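Local coordinates for piwi domain-containing protein (Vanderwaltozyma polyspora, PDB 5THE), which probably binds RNA as a budding yeast Argonaute, this chain forming the C-terminal lobe that contains the PIWI domain of RNase H fold, at residues V5-Y11 against T430-D436. Coordinates in Å, arbitrary orientation, origin at the centre of the assembly. Residue numbers count along the deposited sequence, not the author numbering.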
loop_
_atom_site.group_PDB
_atom_site.type_symbol
_atom_site.label_atom_id
_atom_site.label_comp_id
_atom_site.label_asym_id
_atom_site.label_seq_id
_atom_site.Cartn_x
_atom_site.Cartn_y
_atom_site.Cartn_z
ATOM N N VAL A 5 4.052 -1.878 -26.832
ATOM C CA VAL A 5 4.927 -1.618 -25.695
ATOM C C VAL A 5 5.844 -0.449 -26.023
ATOM O O VAL A 5 6.458 -0.397 -27.095
ATOM C CB VAL A 5 5.723 -2.876 -25.319
ATOM C CG1 VAL A 5 6.699 -2.567 -24.191
ATOM C CG2 VAL A 5 4.779 -3.984 -24.914
ATOM N N GLU A 6 5.909 0.508 -25.101
ATOM C CA GLU A 6 6.735 1.700 -25.249
ATOM C C GLU A 6 8.199 1.329 -25.463
ATOM O O GLU A 6 8.725 0.416 -24.820
ATOM C CB GLU A 6 6.598 2.561 -23.980
ATOM C CG GLU A 6 6.976 4.021 -24.118
ATOM C CD GLU A 6 5.963 4.808 -24.946
ATOM O OE1 GLU A 6 4.769 4.401 -25.019
ATOM O OE2 GLU A 6 6.365 5.828 -25.537
ATOM N N ASN A 7 8.864 2.045 -26.361
ATOM C CA ASN A 7 10.315 1.966 -26.448
ATOM C C ASN A 7 10.934 3.070 -25.607
ATOM O O ASN A 7 10.268 4.047 -25.250
ATOM C CB ASN A 7 10.780 2.079 -27.899
ATOM C CG ASN A 7 10.339 0.890 -28.739
ATOM O OD1 ASN A 7 10.624 -0.257 -28.407
ATOM N ND2 ASN A 7 9.637 1.160 -29.816
ATOM N N ARG A 8 12.223 2.903 -25.288
ATOM C CA ARG A 8 12.930 3.862 -24.449
ATOM C C ARG A 8 12.939 5.248 -25.083
ATOM O O ARG A 8 13.226 5.392 -26.272
ATOM C CB ARG A 8 14.361 3.389 -24.217
ATOM C CG ARG A 8 15.248 4.411 -23.545
ATOM C CD ARG A 8 16.659 3.826 -23.199
ATOM N NE ARG A 8 16.587 2.648 -22.323
ATOM C CZ ARG A 8 16.314 2.709 -21.019
ATOM N NH1 ARG A 8 16.095 3.890 -20.451
ATOM N NH2 ARG A 8 16.270 1.597 -20.283
ATOM N N HIS A 9 12.626 6.274 -24.289
ATOM C CA HIS A 9 12.694 7.650 -24.791
ATOM C C HIS A 9 14.107 8.220 -24.678
ATOM O O HIS A 9 14.644 8.796 -25.628
ATOM C CB HIS A 9 11.736 8.569 -24.016
ATOM C CG HIS A 9 10.321 8.092 -23.963
ATOM N ND1 HIS A 9 9.371 8.694 -23.166
ATOM C CD2 HIS A 9 9.685 7.085 -24.611
ATOM C CE1 HIS A 9 8.213 8.078 -23.321
ATOM N NE2 HIS A 9 8.376 7.098 -24.192
ATOM N N ASP A 10 14.712 8.048 -23.520
ATOM C CA ASP A 10 15.931 8.728 -23.127
ATOM C C ASP A 10 16.494 7.968 -21.930
ATOM O O ASP A 10 16.007 6.885 -21.580
ATOM C CB ASP A 10 15.638 10.194 -22.810
ATOM C CG ASP A 10 14.706 10.365 -21.602
ATOM O OD1 ASP A 10 14.140 9.370 -21.108
ATOM O OD2 ASP A 10 14.543 11.514 -21.145
ATOM N N TYR A 11 17.505 8.546 -21.297
ATOM C CA TYR A 11 18.071 8.058 -20.053
ATOM C C TYR A 11 17.971 9.172 -19.021
ATOM O O TYR A 11 17.892 10.349 -19.366
ATOM C CB TYR A 11 19.542 7.631 -20.234
ATOM C CG TYR A 11 19.706 6.424 -21.124
ATOM C CD1 TYR A 11 19.611 5.141 -20.604
ATOM C CD2 TYR A 11 19.930 6.566 -22.489
ATOM C CE1 TYR A 11 19.753 4.033 -21.413
ATOM C CE2 TYR A 11 20.081 5.462 -23.302
ATOM C CZ TYR A 11 19.995 4.208 -22.759
ATOM O OH TYR A 11 20.131 3.120 -23.572
ATOM N N THR A 430 20.345 -2.623 -18.088
ATOM C CA THR A 430 18.966 -2.425 -18.511
ATOM C C THR A 430 18.840 -2.557 -20.018
ATOM O O THR A 430 19.824 -2.641 -20.754
ATOM C CB THR A 430 18.482 -1.038 -18.107
ATOM O OG1 THR A 430 19.404 -0.086 -18.647
ATOM C CG2 THR A 430 18.402 -0.891 -16.584
ATOM N N SER A 431 17.601 -2.509 -20.481
ATOM C CA SER A 431 17.351 -2.608 -21.908
ATOM C C SER A 431 17.701 -1.301 -22.608
ATOM O O SER A 431 17.406 -0.207 -22.113
ATOM C CB SER A 431 15.890 -2.965 -22.161
ATOM O OG SER A 431 15.637 -2.960 -23.545
ATOM N N VAL A 432 18.348 -1.409 -23.767
ATOM C CA VAL A 432 18.513 -0.225 -24.602
ATOM C C VAL A 432 17.190 0.127 -25.273
ATOM O O VAL A 432 16.713 1.260 -25.172
ATOM C CB VAL A 432 19.641 -0.428 -25.631
ATOM C CG1 VAL A 432 19.701 0.771 -26.577
ATOM C CG2 VAL A 432 20.985 -0.604 -24.941
ATOM N N ALA A 433 16.553 -0.859 -25.931
ATOM C CA ALA A 433 15.339 -0.585 -26.701
ATOM C C ALA A 433 14.137 -0.318 -25.799
ATOM O O ALA A 433 13.291 0.522 -26.120
ATOM C CB ALA A 433 15.030 -1.752 -27.645
ATOM N N HIS A 434 14.031 -1.017 -24.682
ATOM C CA HIS A 434 12.870 -0.839 -23.830
ATOM C C HIS A 434 13.169 0.149 -22.706
ATOM O O HIS A 434 14.320 0.462 -22.401
ATOM C CB HIS A 434 12.398 -2.187 -23.296
ATOM C CG HIS A 434 11.739 -3.027 -24.347
ATOM N ND1 HIS A 434 12.137 -4.315 -24.637
ATOM C CD2 HIS A 434 10.722 -2.746 -25.196
ATOM C CE1 HIS A 434 11.382 -4.797 -25.608
ATOM N NE2 HIS A 434 10.514 -3.866 -25.966
ATOM N N PHE A 435 12.100 0.655 -22.107
ATOM C CA PHE A 435 12.156 1.794 -21.198
ATOM C C PHE A 435 12.142 1.261 -19.765
ATOM O O PHE A 435 11.132 1.300 -19.067
ATOM C CB PHE A 435 10.967 2.727 -21.497
ATOM C CG PHE A 435 11.093 4.116 -20.912
ATOM C CD1 PHE A 435 12.125 4.445 -20.057
ATOM C CD2 PHE A 435 10.159 5.094 -21.233
ATOM C CE1 PHE A 435 12.220 5.714 -19.527
ATOM C CE2 PHE A 435 10.254 6.370 -20.711
ATOM C CZ PHE A 435 11.282 6.678 -19.855
ATOM N N ASP A 436 13.288 0.747 -19.319
ATOM C CA ASP A 436 13.365 0.187 -17.978
ATOM C C ASP A 436 14.486 0.836 -17.169
ATOM O O ASP A 436 15.411 1.462 -17.703
ATOM C CB ASP A 436 13.525 -1.347 -18.010
ATOM C CG ASP A 436 14.906 -1.794 -18.487
ATOM O OD1 ASP A 436 15.429 -1.227 -19.465
ATOM O OD2 ASP A 436 15.465 -2.731 -17.882
HETATM O O HOH W 1 9.262 -0.369 -22.390
#
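In this Argonaute lobe, an irregular N-terminal segment, 5-11, lies against the turn at 430-434 and the start of strand 435-440 of the PIWI domain's RNase H-like sheet. Val5 sets a small aliphatic group, CG1, 4.2 Å from His434 CD2. A water oxygen donates to Glu6 O at 2.6 Å and accepts from Phe435 N at 3.0 Å; Glu6 OE2 accepts from His9 NE2 at 2.7 Å. Asn7, its polar side chain suited to an exposed place, passes close to the Ala433 carbonyl, and the next amide, Arg8 N, donates to Ala433 O at 2.7 Å. Arg8 is the hub, its long side chain carrying a planar charged group with several donors into a loop of carbonyls. NE and NH2 both donate to Ser431 O; Arg8 NH2 also donates to Asp436 O (2.7 Å) and forms a salt bridge with Asp436 OD1 (3.1 Å). The flat imidazole of His9 receives the edge of Phe435 in an edge-to-face pair, centroids 4.7 Å apart; Phe435 also packs on Leu468 of helix 465-475. Asp10 offers OD1 to Ser465 OG in a hydrogen bond, while its backbone O accepts from Arg8 NH1. Tyr11 supplies an aromatic ring for a cation-pi pair with Arg427, and Tyr11 OH lies 3.8 Å from Val432 CG1.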